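Local coordinates for ALKF (Bacillus cereus, PDB 3ZBO), which is of uncertain function but is related to the HEAT-like repeat DNA glycosylases AlkC and AlkD and has affinity for branched DNA structures, at residues S112-A115 / Q116-D120; G143-D147 / N148-E152; R90-D93 / G94-F97; E160-K163 / D164-H168. All blocks are in the same frame, centred on the assembly; numbering follows the deposited sequence. Where two conformers were deposited one is given.

Contact 1: S112-A115 / Q116-D120; sequences SNIA and QDVAD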
loop_
_atom_site.group_PDB
_atom_site.type_symbol
_atom_site.label_atom_id
_atom_site.label_comp_id
_atom_site.label_asym_id
_atom_site.label_seq_id
_atom_site.Cartn_x
_atom_site.Cartn_y
_atom_site.Cartn_z
ATOM N N SER A 112 9.264 7.011 5.014
ATOM C CA SER A 112 9.641 8.384 5.257
ATOM C C SER A 112 9.666 8.659 6.754
ATOM O O SER A 112 9.299 7.830 7.574
ATOM C CB SER A 112 8.594 9.282 4.580
ATOM O OG SER A 112 7.493 9.370 5.431
ATOM N N ASN A 113 10.003 9.923 7.091
ATOM C CA ASN A 113 9.941 10.372 8.462
ATOM C C ASN A 113 8.692 11.113 8.791
ATOM O O ASN A 113 8.583 11.624 9.891
ATOM C CB ASN A 113 11.158 11.317 8.738
ATOM C CG ASN A 113 12.502 10.608 8.591
ATOM O OD1 ASN A 113 13.491 11.194 8.054
ATOM N ND2 ASN A 113 12.570 9.387 9.052
ATOM N N ILE A 114 7.688 11.165 7.895
ATOM C CA ILE A 114 6.486 11.930 8.160
ATOM C C ILE A 114 5.242 11.079 7.902
ATOM O O ILE A 114 4.150 11.553 7.661
ATOM C CB ILE A 114 6.423 13.198 7.269
ATOM C CG1 ILE A 114 6.660 12.852 5.784
ATOM C CG2 ILE A 114 7.589 14.105 7.688
ATOM C CD1 ILE A 114 6.396 14.002 4.859
ATOM N N ALA A 115 5.402 9.753 8.041
ATOM C CA ALA A 115 4.383 8.792 7.619
ATOM C C ALA A 115 3.057 8.973 8.318
ATOM O O ALA A 115 1.988 9.088 7.668
ATOM C CB ALA A 115 4.908 7.367 7.778
ATOM N N GLN A 116 3.044 8.982 9.673
ATOM C CA GLN A 116 1.764 9.063 10.332
ATOM C C GLN A 116 1.082 10.414 10.107
ATOM O O GLN A 116 -0.141 10.460 9.931
ATOM C CB GLN A 116 1.865 8.797 11.873
ATOM C CG GLN A 116 2.252 7.345 12.194
ATOM C CD GLN A 116 2.209 7.085 13.683
ATOM O OE1 GLN A 116 1.221 7.427 14.390
ATOM N NE2 GLN A 116 3.268 6.343 14.113
ATOM N N ASP A 117 1.853 11.506 10.069
ATOM C CA ASP A 117 1.192 12.811 9.900
ATOM C C ASP A 117 0.475 12.882 8.542
ATOM O O ASP A 117 -0.680 13.312 8.423
ATOM C CB ASP A 117 2.239 13.877 9.982
ATOM C CG ASP A 117 2.687 14.122 11.428
ATOM O OD1 ASP A 117 1.961 13.678 12.387
ATOM O OD2 ASP A 117 3.750 14.753 11.579
ATOM N N VAL A 118 1.165 12.432 7.461
ATOM C CA VAL A 118 0.606 12.478 6.135
ATOM C C VAL A 118 -0.527 11.425 6.003
ATOM O O VAL A 118 -1.621 11.742 5.524
ATOM C CB VAL A 118 1.649 12.216 5.088
ATOM C CG1 VAL A 118 0.977 12.178 3.677
ATOM C CG2 VAL A 118 2.707 13.330 5.129
ATOM N N ALA A 119 -0.293 10.226 6.502
ATOM C CA ALA A 119 -1.379 9.214 6.409
ATOM C C ALA A 119 -2.629 9.622 7.134
ATOM O O ALA A 119 -3.738 9.380 6.686
ATOM C CB ALA A 119 -0.866 7.864 6.997
ATOM N N ASP A 120 -2.465 10.237 8.296
ATOM C CA ASP A 120 -3.650 10.771 9.019
ATOM C C ASP A 120 -4.460 11.808 8.226
ATOM O O ASP A 120 -5.735 11.754 8.172
ATOM C CB ASP A 120 -3.273 11.376 10.363
ATOM C CG ASP A 120 -2.730 10.362 11.359
ATOM O OD1 ASP A 120 -3.000 9.119 11.215
ATOM O OD2 ASP A 120 -2.133 10.817 12.356
HETATM O O HOH W 1 6.706 13.865 11.351
#
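Ile114, a residue without a polar side-chain atom, occupies the N-cap of helix 115-124 and meets Val118 through both its carbonyl and its hydrocarbon branch. Val118 N donates to Ile114 O over 3.1 Å in an almost straight bond (N-H...O 170°), and the next rung, from Ala119 N to Ala115 O, closes at 2.8 Å. Beside this first turn the two branched side chains cross obliquely, with Ile114 CD1 3.8 Å from Val118 CG2. Ile114 carries CG1 between its backbone N and carbonyl carbon (chi1 51°), and the extended branch beyond it delivers CD1 to the valine methyl. The same pair borders helix 85-94, where Ile114 packs on Phe88 and Val118 on Glu85, while Ala115 and Ala119 pack on helix 128-144.

Just before the cap, Ser112 forms an ST turn: its OG accepts from Ile114 N at 3.1 Å and is also bonded to Leu109 O. A water then spans the helix start, donating to Asn113 O at 3.3 Å and to Asp117 OD2 at 3.1 Å. Gln116 turns its amide to other parts of the chain, OE1 to Lys154 and NE2 to Ala149. Ile114 thus has no side-chain acceptor to offer the first-turn amides, but the negative charge of Asp117 would probably interact favourably with the amino-terminal end of the helix.

Contact 2: G143-D147 / N148-E152; sequences GNRKD and NAFSE
Lys146 and Asp147 offer their carbonyls to the amides three residues on, winding one short turn of 3-10 helix. Ala149 N donates to Lys146 O at 2.9 Å and Phe150 N to Asp147 O at 3.0 Å; in both bonds the donor stands well above the carbonyl plane, about 48° out of it in the first. The side chains gather round the ring of Phe150. Arg145 brings its CB to 3.8 Å from Phe150 CZ, approaching the ring obliquely, and the chain then bends at chi2 (-69°), leading the guanidinium away with its plane nearly perpendicular to the ring. The methyl of Ala149 lies over one ring face, offset toward the rim, and its CB also comes within 3.9 Å of Arg145 CB. At the ring edge, Asp147 O approaches Phe150 CD2 to 3.5 Å.

This turn belongs to the linker between helix 128-144 and helix 152-165 in a mainly helical fold related to the HEAT-like repeat glycosylases, and Phe150 packs back on Leu141 and Leu142 of the preceding helix. Farther out, Asn148 OD1 rests 3.5 Å from Lys146 CB on the exposed side of the turn.

The polar ends reach beyond the linker. Arg145 NH2 is bonded to the carbonyls of Ser110 and Ser112, and Asp147 OD1 forms a salt bridge with Lys235, whose ammonium group also bonds Arg145 O. Ser151, the N-cap residue of helix 152-165, accepts the backbone N-H of Lys154 on its OG.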
loop_
_atom_site.group_PDB
_atom_site.type_symbol
_atom_site.label_atom_id
_atom_site.label_comp_id
_atom_site.label_asym_id
_atom_site.label_seq_id
_atom_site.Cartn_x
_atom_site.Cartn_y
_atom_site.Cartn_z
ATOM N N GLY A 143 4.245 -3.140 10.249
ATOM C CA GLY A 143 5.272 -4.190 9.995
ATOM C C GLY A 143 6.724 -3.755 9.982
ATOM O O GLY A 143 7.649 -4.625 10.009
ATOM N N ASN A 144 6.990 -2.455 9.908
ATOM C CA ASN A 144 8.378 -2.006 9.886
ATOM C C ASN A 144 8.705 -1.053 11.037
ATOM O O ASN A 144 9.728 -0.375 11.002
ATOM C CB ASN A 144 8.738 -1.398 8.534
ATOM C CG ASN A 144 10.242 -1.308 8.326
ATOM O OD1 ASN A 144 11.000 -2.159 8.805
ATOM N ND2 ASN A 144 10.667 -0.300 7.615
ATOM N N ARG A 145 7.867 -1.083 12.088
ATOM C CA ARG A 145 8.151 -0.188 13.218
ATOM C C ARG A 145 7.892 -0.968 14.476
ATOM O O ARG A 145 7.023 -1.835 14.588
ATOM C CB ARG A 145 7.237 1.063 13.239
ATOM C CG ARG A 145 7.324 2.019 12.032
ATOM C CD ARG A 145 8.563 2.793 11.881
ATOM N NE ARG A 145 8.480 3.404 10.537
ATOM C CZ ARG A 145 9.112 4.480 10.161
ATOM N NH1 ARG A 145 9.942 5.113 11.019
ATOM N NH2 ARG A 145 8.888 4.944 8.951
ATOM N N LYS A 146 8.652 -0.605 15.515
ATOM C CA LYS A 146 8.342 -1.162 16.815
ATOM C C LYS A 146 7.006 -0.593 17.366
ATOM O O LYS A 146 6.517 0.483 16.979
ATOM C CB LYS A 146 9.499 -0.892 17.832
ATOM C CG LYS A 146 10.917 -0.997 17.222
ATOM C CD LYS A 146 12.063 -0.736 18.264
ATOM C CE LYS A 146 13.316 -1.553 18.009
ATOM N NZ LYS A 146 13.059 -3.016 18.097
ATOM N N ASP A 147 6.383 -1.354 18.257
ATOM C CA ASP A 147 5.124 -0.969 18.758
ATOM C C ASP A 147 5.089 0.408 19.415
ATOM O O ASP A 147 4.068 1.104 19.409
ATOM C CB ASP A 147 4.553 -2.041 19.711
ATOM C CG ASP A 147 4.104 -3.295 18.985
ATOM O OD1 ASP A 147 3.908 -3.233 17.737
ATOM O OD2 ASP A 147 3.872 -4.279 19.706
ATOM N N ASN A 148 6.217 0.766 20.051
ATOM C CA ASN A 148 6.295 2.086 20.696
ATOM C C ASN A 148 6.287 3.285 19.743
ATOM O O ASN A 148 6.141 4.447 20.201
ATOM C CB ASN A 148 7.480 2.063 21.690
ATOM C CG ASN A 148 8.821 2.277 21.026
ATOM O OD1 ASN A 148 9.037 1.979 19.862
ATOM N ND2 ASN A 148 9.765 2.835 21.772
ATOM N N ALA A 149 6.310 3.022 18.429
ATOM C CA ALA A 149 6.122 4.093 17.466
ATOM C C ALA A 149 4.688 4.500 17.384
ATOM O O ALA A 149 4.420 5.535 16.735
ATOM C CB ALA A 149 6.710 3.635 16.067
ATOM N N PHE A 150 3.750 3.801 18.042
ATOM C CA PHE A 150 2.314 4.128 17.947
ATOM C C PHE A 150 1.691 4.384 19.263
ATOM O O PHE A 150 2.068 3.757 20.276
ATOM C CB PHE A 150 1.565 2.922 17.307
ATOM C CG PHE A 150 2.220 2.449 16.054
ATOM C CD1 PHE A 150 1.926 3.058 14.837
ATOM C CD2 PHE A 150 3.177 1.467 16.078
ATOM C CE1 PHE A 150 2.564 2.657 13.620
ATOM C CE2 PHE A 150 3.780 1.039 14.942
ATOM C CZ PHE A 150 3.511 1.619 13.670
ATOM N N SER A 151 0.781 5.340 19.275
ATOM C CA SER A 151 -0.069 5.585 20.419
ATOM C C SER A 151 -1.152 4.478 20.467
ATOM O O SER A 151 -1.918 4.314 19.470
ATOM C CB SER A 151 -0.772 6.951 20.269
ATOM O OG SER A 151 -1.890 6.974 21.090
ATOM N N GLU A 152 -1.252 3.703 21.560
ATOM C CA GLU A 152 -2.236 2.618 21.656
ATOM C C GLU A 152 -3.653 3.191 21.600
ATOM O O GLU A 152 -4.545 2.672 20.937
ATOM C CB GLU A 152 -2.025 1.754 22.930
ATOM C CG GLU A 152 -3.028 0.714 23.104
ATOM C CD GLU A 152 -2.814 -0.172 24.343
ATOM O OE1 GLU A 152 -1.625 -0.327 24.761
ATOM O OE2 GLU A 152 -3.819 -0.658 24.884
#

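Contact 3: R90-D93 / G94-F97; sequences RWID and GAYF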
loop_
_atom_site.group_PDB
_atom_site.type_symbol
_atom_site.label_atom_id
_atom_site.label_comp_id
_atom_site.label_asym_id
_atom_site.label_seq_id
_atom_site.Cartn_x
_atom_site.Cartn_y
_atom_site.Cartn_z
ATOM N N ARG A 90 1.832 15.314 -4.306
ATOM C CA ARG A 90 1.896 15.142 -5.757
ATOM C C ARG A 90 1.773 13.694 -6.198
ATOM O O ARG A 90 1.045 13.358 -7.145
ATOM C CB ARG A 90 3.211 15.717 -6.367
ATOM C CG ARG A 90 3.283 17.228 -6.197
ATOM C CD ARG A 90 4.539 17.837 -6.927
ATOM N NE ARG A 90 5.766 17.336 -6.306
ATOM C CZ ARG A 90 6.522 16.274 -6.701
ATOM N NH1 ARG A 90 6.221 15.490 -7.751
ATOM N NH2 ARG A 90 7.563 15.931 -5.962
ATOM N N TRP A 91 2.483 12.858 -5.483
ATOM C CA TRP A 91 2.513 11.431 -5.894
ATOM C C TRP A 91 1.090 10.841 -5.691
ATOM O O TRP A 91 0.585 10.146 -6.559
ATOM C CB TRP A 91 3.545 10.633 -5.053
ATOM C CG TRP A 91 4.955 10.787 -5.624
ATOM C CD1 TRP A 91 5.559 11.942 -6.020
ATOM C CD2 TRP A 91 5.939 9.760 -5.669
ATOM N NE1 TRP A 91 6.893 11.642 -6.408
ATOM C CE2 TRP A 91 7.096 10.307 -6.244
ATOM C CE3 TRP A 91 5.918 8.407 -5.354
ATOM C CZ2 TRP A 91 8.297 9.569 -6.436
ATOM C CZ3 TRP A 91 7.109 7.609 -5.645
ATOM C CH2 TRP A 91 8.223 8.209 -6.232
ATOM N N ILE A 92 0.431 11.153 -4.550
ATOM C CA ILE A 92 -0.891 10.551 -4.406
ATOM C C ILE A 92 -1.870 11.105 -5.437
ATOM O O ILE A 92 -2.780 10.386 -5.884
ATOM C CB ILE A 92 -1.415 10.671 -2.965
ATOM C CG1 ILE A 92 -2.549 9.664 -2.655
ATOM C CG2 ILE A 92 -1.976 12.125 -2.649
ATOM C CD1 ILE A 92 -2.116 8.156 -2.799
ATOM N N ASP A 93 -1.694 12.361 -5.865
ATOM C CA ASP A 93 -2.590 12.879 -6.920
ATOM C C ASP A 93 -2.444 12.107 -8.205
ATOM O O ASP A 93 -3.397 12.068 -8.945
ATOM C CB ASP A 93 -2.270 14.362 -7.216
ATOM C CG ASP A 93 -2.765 15.300 -6.111
ATOM O OD1 ASP A 93 -3.556 14.927 -5.263
ATOM O OD2 ASP A 93 -2.344 16.504 -6.156
ATOM N N GLY A 94 -1.283 11.494 -8.458
ATOM C CA GLY A 94 -1.117 10.695 -9.644
ATOM C C GLY A 94 -1.381 9.199 -9.511
ATOM O O GLY A 94 -1.326 8.487 -10.504
ATOM N N ALA A 95 -1.806 8.806 -8.307
ATOM C CA ALA A 95 -2.009 7.389 -8.068
ATOM C C ALA A 95 -3.449 7.034 -8.447
ATOM O O ALA A 95 -4.372 7.027 -7.619
ATOM C CB ALA A 95 -1.777 7.145 -6.564
ATOM N N TYR A 96 -3.591 6.647 -9.716
ATOM C CA TYR A 96 -4.972 6.620 -10.243
ATOM C C TYR A 96 -5.792 5.377 -9.965
ATOM O O TYR A 96 -6.968 5.294 -10.284
ATOM C CB TYR A 96 -4.956 6.863 -11.777
ATOM C CG TYR A 96 -4.289 5.818 -12.580
ATOM C CD1 TYR A 96 -4.957 4.654 -12.972
ATOM C CD2 TYR A 96 -2.960 5.952 -12.949
ATOM C CE1 TYR A 96 -4.360 3.662 -13.701
ATOM C CE2 TYR A 96 -2.294 4.931 -13.736
ATOM C CZ TYR A 96 -3.018 3.775 -14.149
ATOM O OH TYR A 96 -2.411 2.764 -14.823
ATOM N N PHE A 97 -5.122 4.369 -9.430
ATOM C CA PHE A 97 -5.825 3.192 -8.931
ATOM C C PHE A 97 -5.121 2.568 -7.767
ATOM O O PHE A 97 -3.998 2.991 -7.443
ATOM C CB PHE A 97 -6.071 2.151 -10.103
ATOM C CG PHE A 97 -4.838 1.307 -10.488
ATOM C CD1 PHE A 97 -3.623 1.915 -10.936
ATOM C CD2 PHE A 97 -4.895 -0.094 -10.384
ATOM C CE1 PHE A 97 -2.496 1.115 -11.364
ATOM C CE2 PHE A 97 -3.827 -0.865 -10.788
ATOM C CZ PHE A 97 -2.605 -0.288 -11.271
HETATM O O HOH W 2 -5.052 8.918 -5.643
#
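Gly94 N is shared between two carbonyls, lying 3.0 Å from Trp91 O and 3.3 Å from Arg90 O, so that one N-H makes a forked bond as helix 85-94 runs out. Neither branch is straight, the N-H...O angle being 137° to Arg90 O and 133° to Trp91 O. Trp91 O is gripped a second time, by the hydroxyl of Tyr63. One residue on, Ala95 N donates to Ile92 O over 3.1 Å, a three-residue step in which the donor lies above the carbonyl plane rather than on a lone pair.

The bonding thus tightens from the alpha-helical to the 3-10 spacing at the carboxyl end of the helix, where the chain leaves for the linker to helix 98-110 in this HEAT-like helical array. A water prolongs the pattern: it donates to Ile92 O at 2.7 Å and to Ala95 O at 2.8 Å, joining the carbonyl of Ile92 on the helix to that of Ala95 in the linker.

On the buried side, Ile92 CD1 lies 3.9 Å from Ala95 CB. The isoleucine places CG1 opposite its backbone N (chi1 -161°), and CD1 turns from there toward the alanine. Both residues pack on Val105, and Ile92 also touches Ala133 of helix 128-144. The large side chains of the last turn face elsewhere: Trp91 stacks on Tyr63, while Glu60 takes the indole NE1 on one carboxylate oxygen and forms a salt bridge to Arg90 NH1 with the other.

Contact 4: E160-K163 / D164-H168; sequences EMVK and DTIHH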
loop_
_atom_site.group_PDB
_atom_site.type_symbol
_atom_site.label_atom_id
_atom_site.label_comp_id
_atom_site.label_asym_id
_atom_site.label_seq_id
_atom_site.Cartn_x
_atom_site.Cartn_y
_atom_site.Cartn_z
ATOM N N GLU A 160 -11.967 1.433 16.087
ATOM C CA GLU A 160 -13.386 1.775 16.219
ATOM C C GLU A 160 -13.946 2.489 14.996
ATOM O O GLU A 160 -15.071 2.188 14.585
ATOM C CB GLU A 160 -13.579 2.669 17.438
ATOM C CG GLU A 160 -13.442 1.964 18.749
ATOM C CD GLU A 160 -14.457 0.882 18.979
ATOM O OE1 GLU A 160 -15.643 1.041 18.599
ATOM O OE2 GLU A 160 -14.133 -0.171 19.562
ATOM N N MET A 161 -13.115 3.312 14.345
ATOM C CA MET A 161 -13.513 3.971 13.122
ATOM C C MET A 161 -13.744 2.934 12.013
ATOM O O MET A 161 -14.730 2.995 11.278
ATOM C CB MET A 161 -12.486 5.006 12.740
ATOM C CG MET A 161 -12.853 5.729 11.505
ATOM S SD MET A 161 -14.302 6.757 11.696
ATOM C CE MET A 161 -13.903 7.623 13.209
ATOM N N VAL A 162 -12.860 1.956 11.927
ATOM C CA VAL A 162 -13.102 0.921 10.946
ATOM C C VAL A 162 -14.407 0.153 11.273
ATOM O O VAL A 162 -15.269 -0.015 10.395
ATOM C CB VAL A 162 -11.926 -0.106 10.912
ATOM C CG1 VAL A 162 -12.304 -1.336 10.006
ATOM C CG2 VAL A 162 -10.675 0.549 10.410
ATOM N N LYS A 163 -14.628 -0.273 12.523
ATOM C CA LYS A 163 -15.876 -0.941 12.913
ATOM C C LYS A 163 -17.119 -0.105 12.501
ATOM O O LYS A 163 -18.084 -0.656 11.942
ATOM C CB LYS A 163 -15.916 -1.150 14.444
ATOM C CG LYS A 163 -17.198 -1.866 14.966
ATOM C CD LYS A 163 -17.143 -1.902 16.499
ATOM C CE LYS A 163 -17.752 -0.647 17.038
ATOM N NZ LYS A 163 -18.331 -0.881 18.414
ATOM N N ASP A 164 -17.038 1.183 12.780
ATOM C CA ASP A 164 -18.234 2.034 12.651
ATOM C C ASP A 164 -18.498 2.392 11.222
ATOM O O ASP A 164 -19.704 2.653 10.883
ATOM C CB ASP A 164 -18.085 3.300 13.441
ATOM C CG ASP A 164 -18.198 3.057 14.970
ATOM O OD1 ASP A 164 -18.688 2.033 15.405
ATOM O OD2 ASP A 164 -17.672 3.936 15.720
ATOM N N THR A 165 -17.483 2.353 10.338
ATOM C CA THR A 165 -17.630 3.011 9.044
ATOM C C THR A 165 -17.154 2.209 7.827
ATOM O O THR A 165 -17.446 2.589 6.652
ATOM C CB THR A 165 -16.897 4.353 8.928
ATOM O OG1 THR A 165 -15.438 4.193 8.932
ATOM C CG2 THR A 165 -17.250 5.325 10.144
ATOM N N ILE A 166 -16.561 1.045 8.066
ATOM C CA ILE A 166 -16.090 0.270 6.896
ATOM C C ILE A 166 -17.183 -0.076 5.846
ATOM O O ILE A 166 -16.966 -0.010 4.618
ATOM C CB ILE A 166 -15.284 -0.988 7.345
ATOM C CG1 ILE A 166 -14.590 -1.615 6.152
ATOM C CG2 ILE A 166 -16.252 -2.055 8.030
ATOM C CD1 ILE A 166 -13.487 -2.680 6.584
ATOM N N HIS A 167 -18.372 -0.443 6.333
ATOM C CA HIS A 167 -19.357 -0.926 5.408
ATOM C C HIS A 167 -19.954 0.188 4.570
ATOM O O HIS A 167 -20.630 -0.098 3.610
ATOM C CB HIS A 167 -20.443 -1.695 6.183
ATOM C CG HIS A 167 -19.954 -3.005 6.731
ATOM N ND1 HIS A 167 -19.392 -3.993 5.962
ATOM C CD2 HIS A 167 -20.013 -3.503 7.979
ATOM C CE1 HIS A 167 -19.089 -5.033 6.712
ATOM N NE2 HIS A 167 -19.437 -4.746 7.949
ATOM N N HIS A 168 -19.673 1.436 4.929
ATOM C CA HIS A 168 -20.203 2.571 4.108
ATOM C C HIS A 168 -19.042 3.404 3.594
ATOM O O HIS A 168 -19.241 4.511 3.073
ATOM C CB HIS A 168 -21.141 3.418 4.958
ATOM C CG HIS A 168 -22.430 2.676 5.245
ATOM N ND1 HIS A 168 -22.668 2.049 6.447
ATOM C CD2 HIS A 168 -23.462 2.337 4.435
ATOM C CE1 HIS A 168 -23.845 1.442 6.407
ATOM N NE2 HIS A 168 -24.351 1.596 5.196
HETATM O O HOH W 3 -17.382 3.579 18.205
HETATM O O HOH W 4 -19.294 -0.382 9.264
#
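This is a local contact along the last turns of helix 152-165, where an alpha helix of the HEAT-like array gives way to a short 3-10 segment at Ile166 and His167. Asp164 N still reaches Glu160 O in the alpha-helical manner at 2.9 Å. Val162 O then takes two donors, Ile166 N at 2.9 Å and Thr165 N at 3.2 Å, the latter from well above the carbonyl plane. Met161 O is held mainly by a side chain: Thr165 OG1 donates to it at 2.7 Å, while the backbone bond from Thr165 N to the same oxygen is weak. The hydroxyl reaches that carbonyl because chi1 of Thr165 (69°) folds OG1 back over the preceding turn.

On the buried side Val162 and Ile166 lie side by side and point the same way, with Val162 CG1 3.9 Å from Ile166 CD1; Met177 of helix 171-187 packs against both. Across the helix the charges gather. Lys163 NZ forms a salt bridge with Glu160 OE1 at 3.3 Å, and Glu160 OE2 has a second partner in Lys194. Asp164 makes no salt bridge to Lys163, but the ammonium lies near both carboxylates and would probably offset part of their mutual repulsion. Past the turn, a water links Lys163 O and His167 N, donating to the carbonyl at 3.0 Å and accepting from the amide at 3.1 Å.

How the contacts relate
Followed from the N terminus, the contacts come in the order 3, 1, 2, 4, all in series with none nested or crossing. Contact 3 ends helix 85-94 and turns into the linker to helix 98-110; contact 1 starts helix 115-124; contact 2 spans the linker between helices 128-144 and 152-165; contact 4 ends the latter. Contacts 1 and 2 touch directly, through probable hydrogen bonds from a side chain of each to a backbone carbonyl of the other, tying helix 115-124 and the loop before it to the linker 145-151. Contacts 3 and 4 stand apart, their centres about 24 Å from each other.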